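Local coordinates for protein fervidolysin (Fervidobacterium pennivorans, PDB 1R6V) that degrades keratin into peptides as a subtilisin-like serine protease, letting its bacterium grow on native feathers, at residues A3-A7 and T642-I646; L20-L24 and V74-Y78; E93-R98 and G270-T276. The protein carries 1 engineered substitution. All blocks are in the same frame, centred on the assembly; numbering follows the deposited sequence.

Interaction 1 closes the widest loop of the three contacts, from near the N-terminus (3-7) to the second beta-sandwich domain (642-646), and the other two are nested inside it. Interaction 2 lies within the propeptide domain and ends before interaction 3 begins; interaction 3 joins that domain to the catalytic domain. Centres 2 and 3 are 12 Å apart and touch: Tyr96 OH lies 2.9 Å from Glu23 O, a probable hydrogen bond, and Tyr78 packs on Pro94. Strand 89-93 links them, bonded to 20-24 at Val92 and ending in Glu93 of interaction 3. Interaction 1 is remote, about 18 Å from interaction 2 by nearest atoms. The propeptide thus contacts both protease and a distant sandwich domain.

Interaction 1: residues A3-A7 and T642-I646; sequences AKDLA and TTWTI
Trp644 holds CG between its own backbone N and carbonyl carbon (chi1 67°), which sends the indole off the strand toward 3-7; Leu6 turns CG anti to the backbone N (chi1 -157°), which brings CB and CD1 over the indole at an oblique crossing. Leu6 CB sits over one face of the ring, nearer the rim than the middle, and is 3.7 Å from Trp644 CB. Farther out, Leu6 CD1 reaches the six-membered ring at Trp644 CE3, 3.8 Å away. Past the pyrrole nitrogen the backbone of 3-7 comes close, with Lys4 O 3.1 Å from Trp644 NE1, approaching at a slant.

The polar side of the contact is carried by water. Asp5 holds its carboxylate nearly upright to the indole, the planes 82° apart, and OD1 accepts from two waters. One of them accepts from the indole N-H in the ring plane, 2.9 Å from Trp644 NE1. The other is 2.8 Å from Asp5 OD1, accepts from Ala7 N, and hydrogen-bonds to Thr643 OG1 at 3.2 Å. Thr643 and Asp5 are thus joined through solvent, Asp5 OD1 and Thr643 OG1 being 3.7 Å apart. Outside the contact, Leu6 O accepts from Arg587, and the Leu6 side chain also touches Gln610 of strand 604-610.

Strand 644-647 pairs antiparallel with 604-610, and the irregular propeptide tail lies against this sheet of the second beta-sandwich domain, with Trp644 giving most of its apolar contact.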
# COMPACT_ATOMS: atom_id res chain seq x y z
N ALA A 3 -12.86 29.49 -18.95
CA ALA A 3 -13.37 30.85 -18.80
C ALA A 3 -12.38 31.89 -19.32
O ALA A 3 -11.17 31.66 -19.32
CB ALA A 3 -13.68 31.13 -17.33
N LYS A 4 -12.91 33.02 -19.78
CA LYS A 4 -12.08 34.10 -20.31
C LYS A 4 -12.32 35.40 -19.54
O LYS A 4 -11.40 36.21 -19.39
CB LYS A 4 -12.37 34.32 -21.80
CG LYS A 4 -11.92 33.17 -22.70
CD LYS A 4 -12.22 33.44 -24.17
CE LYS A 4 -11.74 32.30 -25.06
NZ LYS A 4 -11.97 32.58 -26.52
N ASP A 5 -13.54 35.59 -19.06
CA ASP A 5 -13.90 36.79 -18.32
C ASP A 5 -14.38 36.40 -16.92
O ASP A 5 -15.13 35.44 -16.76
CB ASP A 5 -15.01 37.55 -19.05
CG ASP A 5 -15.33 38.89 -18.41
OD1 ASP A 5 -14.39 39.68 -18.20
OD2 ASP A 5 -16.51 39.14 -18.11
N LEU A 6 -13.95 37.15 -15.91
CA LEU A 6 -14.33 36.86 -14.53
C LEU A 6 -15.73 37.37 -14.17
O LEU A 6 -16.46 36.72 -13.42
CB LEU A 6 -13.28 37.47 -13.59
CG LEU A 6 -13.11 36.90 -12.18
CD1 LEU A 6 -11.89 37.54 -11.51
CD2 LEU A 6 -14.35 37.16 -11.36
N ALA A 7 -16.10 38.52 -14.72
CA ALA A 7 -17.40 39.12 -14.45
C ALA A 7 -18.55 38.33 -15.08
O ALA A 7 -19.68 38.39 -14.61
CB ALA A 7 -17.42 40.56 -14.96
N THR A 642 -6.89 45.19 -19.20
CA THR A 642 -7.67 44.05 -18.70
C THR A 642 -8.64 44.48 -17.60
O THR A 642 -8.49 45.56 -17.02
CB THR A 642 -6.76 42.93 -18.15
OG1 THR A 642 -6.14 43.36 -16.93
CG2 THR A 642 -5.67 42.59 -19.16
N THR A 643 -9.63 43.64 -17.32
CA THR A 643 -10.64 43.94 -16.31
C THR A 643 -10.63 42.98 -15.13
O THR A 643 -11.50 43.05 -14.27
CB THR A 643 -12.05 43.91 -16.92
OG1 THR A 643 -12.22 42.68 -17.63
CG2 THR A 643 -12.24 45.08 -17.88
N TRP A 644 -9.67 42.07 -15.09
CA TRP A 644 -9.60 41.13 -13.97
C TRP A 644 -8.24 40.48 -13.82
O TRP A 644 -7.47 40.36 -14.78
CB TRP A 644 -10.66 40.03 -14.13
CG TRP A 644 -10.43 39.11 -15.29
CD1 TRP A 644 -10.71 39.37 -16.61
CD2 TRP A 644 -9.82 37.81 -15.26
NE1 TRP A 644 -10.32 38.31 -17.39
CE2 TRP A 644 -9.77 37.34 -16.60
CE3 TRP A 644 -9.32 37.00 -14.24
CZ2 TRP A 644 -9.23 36.09 -16.94
CZ3 TRP A 644 -8.78 35.75 -14.58
CH2 TRP A 644 -8.74 35.31 -15.92
N THR A 645 -7.93 40.06 -12.60
CA THR A 645 -6.69 39.36 -12.37
C THR A 645 -6.84 38.48 -11.14
O THR A 645 -7.83 38.59 -10.42
CB THR A 645 -5.49 40.32 -12.20
OG1 THR A 645 -4.28 39.55 -12.23
CG2 THR A 645 -5.57 41.08 -10.87
N ILE A 646 -5.88 37.59 -10.94
CA ILE A 646 -5.88 36.67 -9.80
C ILE A 646 -4.80 37.12 -8.81
O ILE A 646 -3.75 37.60 -9.22
CB ILE A 646 -5.58 35.21 -10.24
CG1 ILE A 646 -6.65 34.72 -11.21
CG2 ILE A 646 -5.56 34.28 -9.03
CD1 ILE A 646 -6.46 35.21 -12.61
O HOH W 1 -13.92 40.72 -15.69
O HOH W 2 -11.64 39.43 -19.74

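Interaction 2: residues L20-L24 and V74-Y78; sequences LFGEL and VKQAY
Helix 74-81, the second helix of the propeptide's alpha/beta domain, carries Tyr78 into a slot between Phe21 and Leu24 of the loop that precedes the first strand. Phe21 CD2 stands over the centre of the Tyr78 ring and is 3.6 Å from Tyr78 CD1. The two rings are tilted 33° with centroids 4.3 Å apart, so they overlap without lying parallel. Leu24 comes from the other side of the tyrosine, its CD1 3.5 Å from Tyr78 CE2. In chain order this domain runs beta-alpha-beta-beta-alpha-beta, with four antiparallel strands ordered 2-3-1-4, the ferredoxin-like topology of subtilisin propeptides. The loop 20-24 lies beside 89-93, one of the two edge strands, where Leu20 and Gly22 bond to the backbone of Val92. Because Tyr78 has CG anti to its carbonyl carbon (chi1 -82°), the phenol extends across to this loop, and OH donates to Gly22 O over 2.8 Å. The oxygen lies at the ring edge, near the ring plane, and the C=O...donor angle is 122°. Nearer the helix start, Leu24 CD1 meets Val74 CG1 at 4.0 Å, while Leu24 CD2 packs 4.1 Å from Lys75 CA.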
# COMPACT_ATOMS: atom_id res chain seq x y z
N LEU A 20 -7.02 13.14 -6.61
CA LEU A 20 -5.98 12.52 -5.80
C LEU A 20 -4.85 11.97 -6.67
O LEU A 20 -5.03 11.00 -7.40
CB LEU A 20 -6.60 11.38 -4.98
CG LEU A 20 -5.89 10.93 -3.70
CD1 LEU A 20 -6.74 9.86 -3.01
CD2 LEU A 20 -4.52 10.40 -4.01
N PHE A 21 -3.69 12.62 -6.61
CA PHE A 21 -2.52 12.17 -7.37
C PHE A 21 -1.54 11.46 -6.45
O PHE A 21 -1.30 11.92 -5.33
CB PHE A 21 -1.79 13.36 -8.00
CG PHE A 21 -2.44 13.90 -9.23
CD1 PHE A 21 -3.01 15.16 -9.22
CD2 PHE A 21 -2.42 13.17 -10.41
CE1 PHE A 21 -3.57 15.71 -10.40
CE2 PHE A 21 -2.97 13.69 -11.58
CZ PHE A 21 -3.54 14.97 -11.57
N GLY A 22 -0.99 10.34 -6.91
CA GLY A 22 -0.03 9.62 -6.11
C GLY A 22 1.26 10.42 -5.99
O GLY A 22 1.72 11.02 -6.97
N GLU A 23 1.86 10.43 -4.81
CA GLU A 23 3.09 11.19 -4.60
C GLU A 23 4.21 10.72 -5.51
O GLU A 23 4.43 9.52 -5.67
CB GLU A 23 3.54 11.07 -3.14
CG GLU A 23 4.85 11.82 -2.86
CD GLU A 23 5.26 11.80 -1.39
OE1 GLU A 23 6.32 12.37 -1.07
OE2 GLU A 23 4.53 11.22 -0.57
N LEU A 24 4.91 11.68 -6.10
CA LEU A 24 6.02 11.41 -7.00
C LEU A 24 7.35 11.63 -6.28
O LEU A 24 7.61 12.73 -5.79
CB LEU A 24 5.92 12.34 -8.22
CG LEU A 24 5.34 11.77 -9.52
CD1 LEU A 24 4.17 10.87 -9.26
CD2 LEU A 24 4.97 12.92 -10.45
N VAL A 74 5.41 10.65 -16.25
CA VAL A 74 4.28 10.66 -15.34
C VAL A 74 3.97 12.10 -14.96
O VAL A 74 2.81 12.52 -14.95
CB VAL A 74 4.59 9.84 -14.06
CG1 VAL A 74 3.46 9.99 -13.05
CG2 VAL A 74 4.82 8.37 -14.42
N LYS A 75 5.01 12.87 -14.67
CA LYS A 75 4.83 14.27 -14.27
C LYS A 75 4.09 15.04 -15.36
O LYS A 75 3.17 15.81 -15.08
CB LYS A 75 6.18 14.92 -13.97
CG LYS A 75 6.08 16.26 -13.25
CD LYS A 75 7.47 16.79 -12.96
CE LYS A 75 7.43 18.21 -12.43
NZ LYS A 75 6.67 18.30 -11.15
N GLN A 76 4.48 14.82 -16.61
CA GLN A 76 3.81 15.49 -17.71
C GLN A 76 2.36 15.03 -17.83
O GLN A 76 1.47 15.82 -18.18
CB GLN A 76 4.57 15.21 -19.02
CG GLN A 76 5.97 15.80 -19.05
CD GLN A 76 6.69 15.46 -20.33
OE1 GLN A 76 6.58 14.35 -20.85
NE2 GLN A 76 7.46 16.42 -20.85
N ALA A 77 2.10 13.75 -17.55
CA ALA A 77 0.73 13.25 -17.61
C ALA A 77 -0.10 13.94 -16.52
O ALA A 77 -1.26 14.29 -16.73
CB ALA A 77 0.70 11.71 -17.41
N TYR A 78 0.50 14.11 -15.35
CA TYR A 78 -0.21 14.80 -14.27
C TYR A 78 -0.56 16.22 -14.75
O TYR A 78 -1.66 16.71 -14.50
CB TYR A 78 0.68 14.91 -13.03
CG TYR A 78 0.73 13.70 -12.13
CD1 TYR A 78 0.37 12.43 -12.58
CD2 TYR A 78 1.17 13.83 -10.82
CE1 TYR A 78 0.44 11.31 -11.73
CE2 TYR A 78 1.25 12.73 -9.96
CZ TYR A 78 0.88 11.47 -10.42
OH TYR A 78 0.94 10.39 -9.55

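Interaction 3: residues E93-R98 and G270-T276; sequences EPSYKR and GWGYSYT
Two donors of one residue grip Glu93 OE1: Thr276 OG1 at 2.6 Å, coming in nearly in line with the C-O bond, and Thr276 N at 2.8 Å from the syn side. The other oxygen, OE2, offers its syn lone pair to Tyr275 N, 2.8 Å away and fairly straight at 160°. A water lies within hydrogen-bonding distance of OE2, Tyr273 O and Tyr96 OH; the phenol's main partner is Glu23 O. Glu93 reaches this spot with CG tucked between N and the carbonyl carbon (chi1 64°) and an extended chain beyond. With an alanine in place of Glu93, the amides of Tyr275 and Thr276 would probably lose their carboxylate acceptor, and a gap is likely to open beside Thr276.

Farther along, Arg98 points NH1 and NH2 end-on at a single atom, Gly272 O, 2.9 Å from NH1 and 3.0 Å from NH2. NH1 lies in the carbonyl plane on a lone pair, whereas NH2 stands 40° above it. A salt bridge from NE to Asp246 further fixes the guanidinium, and Tyr96 CB covers one of its faces. The Tyr96 ring is sandwiched in turn: Pro94 CG lies on one face, and on the other Gly272 CA makes a CH-pi contact 4.0 Å from the centroid.

Ser274 is the N-cap residue, its OG bonded to Met277 N, and the glutamate adds a second acceptor group from outside. A propeptide carboxylate closing the start of helix 275-286 is consistent with the way subtilisin propeptides dock, with acidic side chains at the N-termini of catalytic-domain helices.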
# COMPACT_ATOMS: atom_id res chain seq x y z
N GLU A 93 -2.11 7.41 -10.07
CA GLU A 93 -0.81 7.24 -9.41
C GLU A 93 0.13 6.44 -10.30
O GLU A 93 -0.31 5.80 -11.25
CB GLU A 93 -1.02 6.47 -8.10
CG GLU A 93 -1.54 5.06 -8.33
CD GLU A 93 -1.87 4.31 -7.04
OE1 GLU A 93 -2.32 3.16 -7.14
OE2 GLU A 93 -1.67 4.88 -5.93
N PRO A 94 1.45 6.46 -10.02
CA PRO A 94 2.35 5.67 -10.85
C PRO A 94 2.42 4.26 -10.25
O PRO A 94 1.79 3.99 -9.22
CB PRO A 94 3.69 6.39 -10.67
CG PRO A 94 3.62 6.80 -9.23
CD PRO A 94 2.20 7.34 -9.10
N SER A 95 3.14 3.36 -10.91
CA SER A 95 3.37 2.03 -10.35
C SER A 95 4.68 2.30 -9.64
O SER A 95 5.62 2.84 -10.23
CB SER A 95 3.59 0.99 -11.45
OG SER A 95 4.12 -0.21 -10.91
N TYR A 96 4.76 1.95 -8.36
CA TYR A 96 5.98 2.22 -7.62
C TYR A 96 7.03 1.11 -7.71
O TYR A 96 6.73 -0.02 -8.08
CB TYR A 96 5.64 2.48 -6.16
CG TYR A 96 4.85 3.76 -5.98
CD1 TYR A 96 3.46 3.74 -5.92
CD2 TYR A 96 5.49 5.00 -5.89
CE1 TYR A 96 2.72 4.92 -5.77
CE2 TYR A 96 4.76 6.19 -5.73
CZ TYR A 96 3.38 6.14 -5.68
OH TYR A 96 2.63 7.28 -5.54
N LYS A 97 8.27 1.46 -7.39
CA LYS A 97 9.36 0.49 -7.43
C LYS A 97 9.21 -0.50 -6.28
O LYS A 97 8.89 -0.10 -5.15
CB LYS A 97 10.71 1.20 -7.31
CG LYS A 97 11.05 2.16 -8.44
CD LYS A 97 11.33 1.44 -9.75
CE LYS A 97 11.76 2.40 -10.83
NZ LYS A 97 12.92 3.23 -10.40
N ARG A 98 9.41 -1.78 -6.56
CA ARG A 98 9.36 -2.82 -5.51
C ARG A 98 10.51 -3.77 -5.73
O ARG A 98 10.99 -3.94 -6.84
CB ARG A 98 8.08 -3.66 -5.59
CG ARG A 98 6.80 -2.89 -5.68
CD ARG A 98 6.37 -2.24 -4.38
NE ARG A 98 5.17 -1.45 -4.61
CZ ARG A 98 4.69 -0.53 -3.79
NH1 ARG A 98 5.30 -0.26 -2.64
NH2 ARG A 98 3.62 0.18 -4.15
N GLY A 270 8.16 -2.16 -1.21
CA GLY A 270 8.75 -0.90 -1.61
C GLY A 270 8.17 0.25 -0.80
O GLY A 270 7.16 0.10 -0.12
N TRP A 271 8.81 1.41 -0.89
CA TRP A 271 8.40 2.60 -0.16
C TRP A 271 7.00 3.15 -0.52
O TRP A 271 6.25 3.60 0.35
CB TRP A 271 9.44 3.72 -0.37
CG TRP A 271 8.94 5.09 -0.02
CD1 TRP A 271 8.92 5.67 1.22
CD2 TRP A 271 8.32 6.04 -0.91
NE1 TRP A 271 8.33 6.90 1.16
CE2 TRP A 271 7.94 7.16 -0.13
CE3 TRP A 271 8.04 6.04 -2.28
CZ2 TRP A 271 7.30 8.27 -0.68
CZ3 TRP A 271 7.40 7.15 -2.83
CH2 TRP A 271 7.04 8.25 -2.03
N GLY A 272 6.66 3.09 -1.80
CA GLY A 272 5.41 3.67 -2.25
C GLY A 272 4.08 3.19 -1.72
O GLY A 272 3.79 2.00 -1.78
N TYR A 273 3.27 4.12 -1.20
CA TYR A 273 1.93 3.78 -0.72
C TYR A 273 1.10 3.78 -1.99
O TYR A 273 0.93 4.83 -2.62
CB TYR A 273 1.36 4.85 0.20
CG TYR A 273 0.03 4.50 0.83
CD1 TYR A 273 -0.03 3.98 2.12
CD2 TYR A 273 -1.18 4.71 0.15
CE1 TYR A 273 -1.25 3.69 2.72
CE2 TYR A 273 -2.40 4.43 0.75
CZ TYR A 273 -2.43 3.92 2.04
OH TYR A 273 -3.63 3.68 2.66
N SER A 274 0.58 2.63 -2.36
CA SER A 274 -0.21 2.52 -3.59
C SER A 274 -1.67 2.33 -3.28
O SER A 274 -2.03 1.42 -2.53
CB SER A 274 0.31 1.33 -4.42
OG SER A 274 -0.59 0.94 -5.45
N TYR A 275 -2.52 3.18 -3.84
CA TYR A 275 -3.95 3.01 -3.61
C TYR A 275 -4.44 1.78 -4.33
O TYR A 275 -5.39 1.10 -3.90
CB TYR A 275 -4.73 4.23 -4.07
CG TYR A 275 -4.63 5.36 -3.08
CD1 TYR A 275 -3.56 6.25 -3.12
CD2 TYR A 275 -5.59 5.53 -2.08
CE1 TYR A 275 -3.46 7.28 -2.19
CE2 TYR A 275 -5.50 6.56 -1.15
CZ TYR A 275 -4.43 7.43 -1.22
OH TYR A 275 -4.35 8.49 -0.35
N THR A 276 -3.82 1.49 -5.47
CA THR A 276 -4.18 0.31 -6.24
C THR A 276 -3.85 -0.96 -5.48
O THR A 276 -4.67 -1.88 -5.40
CB THR A 276 -3.43 0.30 -7.59
OG1 THR A 276 -3.88 1.41 -8.36
CG2 THR A 276 -3.73 -1.00 -8.38
O HOH W 3 -0.28 6.72 -4.35
O HOH W 4 0.82 1.91 -7.44
O HOH W 5 8.42 2.44 -4.01